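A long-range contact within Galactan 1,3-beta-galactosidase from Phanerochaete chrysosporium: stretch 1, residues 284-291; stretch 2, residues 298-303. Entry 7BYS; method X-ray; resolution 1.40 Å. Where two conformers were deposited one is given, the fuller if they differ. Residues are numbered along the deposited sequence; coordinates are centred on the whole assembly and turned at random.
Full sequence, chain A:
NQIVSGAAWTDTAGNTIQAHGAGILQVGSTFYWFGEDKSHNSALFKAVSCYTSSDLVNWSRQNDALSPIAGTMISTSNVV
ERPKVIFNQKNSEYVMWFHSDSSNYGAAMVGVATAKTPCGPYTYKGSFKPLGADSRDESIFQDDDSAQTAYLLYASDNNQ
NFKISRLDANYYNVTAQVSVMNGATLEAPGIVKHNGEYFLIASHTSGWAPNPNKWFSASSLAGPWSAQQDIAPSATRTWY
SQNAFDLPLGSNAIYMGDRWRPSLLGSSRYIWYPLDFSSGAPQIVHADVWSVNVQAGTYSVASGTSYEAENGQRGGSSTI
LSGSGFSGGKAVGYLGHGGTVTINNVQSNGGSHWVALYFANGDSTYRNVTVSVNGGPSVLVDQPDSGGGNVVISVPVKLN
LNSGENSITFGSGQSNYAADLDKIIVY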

# COMPACT_ATOMS: atom_id res chain seq x y z
N ILE A 284 10.70 -2.24 6.76
CA ILE A 284 10.45 -2.33 5.33
C ILE A 284 11.78 -2.44 4.61
O ILE A 284 12.72 -1.69 4.89
CB ILE A 284 9.65 -1.11 4.85
CG1 ILE A 284 8.17 -1.25 5.23
CG2 ILE A 284 9.84 -0.90 3.35
CD1 ILE A 284 7.33 -0.03 4.88
N VAL A 285 11.87 -3.40 3.69
CA VAL A 285 12.98 -3.48 2.75
C VAL A 285 12.55 -2.70 1.51
O VAL A 285 11.62 -3.10 0.82
CB VAL A 285 13.27 -4.94 2.39
CG1 VAL A 285 14.43 -5.03 1.38
CG2 VAL A 285 13.57 -5.75 3.64
N HIS A 286 13.20 -1.57 1.26
CA HIS A 286 12.81 -0.73 0.12
C HIS A 286 13.37 -1.34 -1.16
O HIS A 286 14.50 -1.04 -1.57
CB HIS A 286 13.29 0.70 0.31
CG HIS A 286 12.87 1.60 -0.81
ND1 HIS A 286 13.76 2.11 -1.73
CD2 HIS A 286 11.64 2.03 -1.19
CE1 HIS A 286 13.11 2.85 -2.60
NE2 HIS A 286 11.82 2.82 -2.30
N ALA A 287 12.57 -2.18 -1.79
CA ALA A 287 12.94 -2.93 -2.99
C ALA A 287 12.03 -2.48 -4.11
O ALA A 287 10.83 -2.81 -4.12
CB ALA A 287 12.78 -4.43 -2.77
N ASP A 288 12.58 -1.73 -5.08
CA ASP A 288 11.77 -1.24 -6.19
C ASP A 288 11.16 -2.39 -6.98
O ASP A 288 10.05 -2.27 -7.50
CB ASP A 288 12.63 -0.41 -7.16
CG ASP A 288 13.27 0.81 -6.50
OD1 ASP A 288 12.57 1.56 -5.78
OD2 ASP A 288 14.48 1.04 -6.73
N VAL A 289 11.88 -3.51 -7.07
CA VAL A 289 11.46 -4.69 -7.81
C VAL A 289 11.85 -5.90 -6.96
O VAL A 289 13.03 -6.08 -6.64
CB VAL A 289 12.15 -4.77 -9.18
CG1 VAL A 289 11.71 -6.01 -9.94
CG2 VAL A 289 11.88 -3.52 -10.01
N TRP A 290 10.88 -6.71 -6.58
CA TRP A 290 11.20 -7.91 -5.82
C TRP A 290 10.26 -9.03 -6.21
O TRP A 290 9.19 -8.81 -6.79
CB TRP A 290 11.20 -7.68 -4.29
CG TRP A 290 9.91 -7.18 -3.71
CD1 TRP A 290 9.43 -5.91 -3.78
CD2 TRP A 290 8.99 -7.93 -2.91
NE1 TRP A 290 8.24 -5.82 -3.09
CE2 TRP A 290 7.95 -7.05 -2.55
CE3 TRP A 290 8.93 -9.26 -2.49
CZ2 TRP A 290 6.86 -7.46 -1.77
CZ3 TRP A 290 7.84 -9.66 -1.72
CH2 TRP A 290 6.83 -8.77 -1.36
N SER A 291 10.66 -10.26 -5.90
CA SER A 291 9.88 -11.45 -6.20
C SER A 291 9.53 -12.15 -4.90
O SER A 291 10.26 -12.07 -3.91
CB SER A 291 10.66 -12.40 -7.10
OG SER A 291 10.89 -11.81 -8.37
N THR A 298 9.46 -16.95 1.22
CA THR A 298 10.69 -16.23 0.93
C THR A 298 10.41 -15.09 -0.03
O THR A 298 9.38 -15.03 -0.70
CB THR A 298 11.77 -17.15 0.34
OG1 THR A 298 11.32 -17.68 -0.91
CG2 THR A 298 12.08 -18.29 1.32
N TYR A 299 11.36 -14.17 -0.09
CA TYR A 299 11.34 -13.09 -1.06
C TYR A 299 12.76 -12.92 -1.59
O TYR A 299 13.73 -13.31 -0.95
CB TYR A 299 10.83 -11.77 -0.45
CG TYR A 299 11.73 -11.18 0.61
CD1 TYR A 299 11.59 -11.52 1.96
CD2 TYR A 299 12.73 -10.27 0.27
CE1 TYR A 299 12.42 -10.98 2.93
CE2 TYR A 299 13.56 -9.73 1.23
CZ TYR A 299 13.40 -10.08 2.55
OH TYR A 299 14.23 -9.53 3.51
N SER A 300 12.86 -12.32 -2.78
CA SER A 300 14.15 -12.05 -3.40
C SER A 300 14.12 -10.66 -4.03
O SER A 300 13.26 -10.37 -4.86
CB SER A 300 14.49 -13.09 -4.47
OG SER A 300 15.77 -12.83 -5.02
N VAL A 301 15.08 -9.83 -3.65
CA VAL A 301 15.17 -8.46 -4.15
C VAL A 301 15.97 -8.45 -5.44
O VAL A 301 17.09 -8.98 -5.48
CB VAL A 301 15.81 -7.54 -3.10
CG1 VAL A 301 15.97 -6.14 -3.64
CG2 VAL A 301 14.96 -7.53 -1.83
N ALA A 302 15.42 -7.84 -6.49
CA ALA A 302 16.12 -7.77 -7.76
C ALA A 302 17.28 -6.79 -7.68
O ALA A 302 17.17 -5.74 -7.04
CB ALA A 302 15.16 -7.32 -8.86
N SER A 303 18.39 -7.14 -8.31
CA SER A 303 19.55 -6.26 -8.37
C SER A 303 19.46 -5.40 -9.63
O SER A 303 18.98 -5.85 -10.67
CB SER A 303 20.84 -7.06 -8.39
OG SER A 303 20.94 -7.82 -9.59
O HOH W 1 14.75 -3.78 -5.94
O HOH W 2 13.61 -10.25 -7.97

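Stretches 284-291 and 298-303 run antiparallel where they meet, joined by three backbone hydrogen bonds. Ser291 and Ser300 form a hydrogen-bonded pair: Ser291 N donates to Ser300 O and Ser300 N to Ser291 O, both at 2.8 Å. The neighbouring pair, Trp290 and Val301, is of the non-hydrogen-bonded kind, and its CA atoms accordingly lie closer, at 4.3 Å against 5.1 Å for the two serines. Beyond it the ladder resumes with Ala302 N donating to Val289 O at 3.0 Å. Ser291 O also receives a CA-H...O contact from Tyr299 CA at 3.2 Å.

Water 1 extends the pairing, accepting from Val289 N (3.1 Å) and donating a weak bond to Ala302 O (3.3 Å). Water 2 donates to both Ser291 OG (3.2 Å) and Ser300 O (3.1 Å), tying a side chain to the opposing backbone.

The side chains of Trp290 and Val301 share one face of the sheet, those of Ser291 and Ser300 the other. On the former, Val301 reaches back along the loop, its CG1 lying 3.7 Å from Ala287 CB and its CG2 4.1 Å from Val285 CG1. Trp290 CE3 packs obliquely against Tyr299 CB at 3.8 Å, while Val285 CG2 lies 3.8 Å from Tyr299 OH. Separately, Val289 CG1 meets Ala302 CB at 3.8 Å. These side-chain contacts are chiefly apolar, complementing the polar backbone ladder.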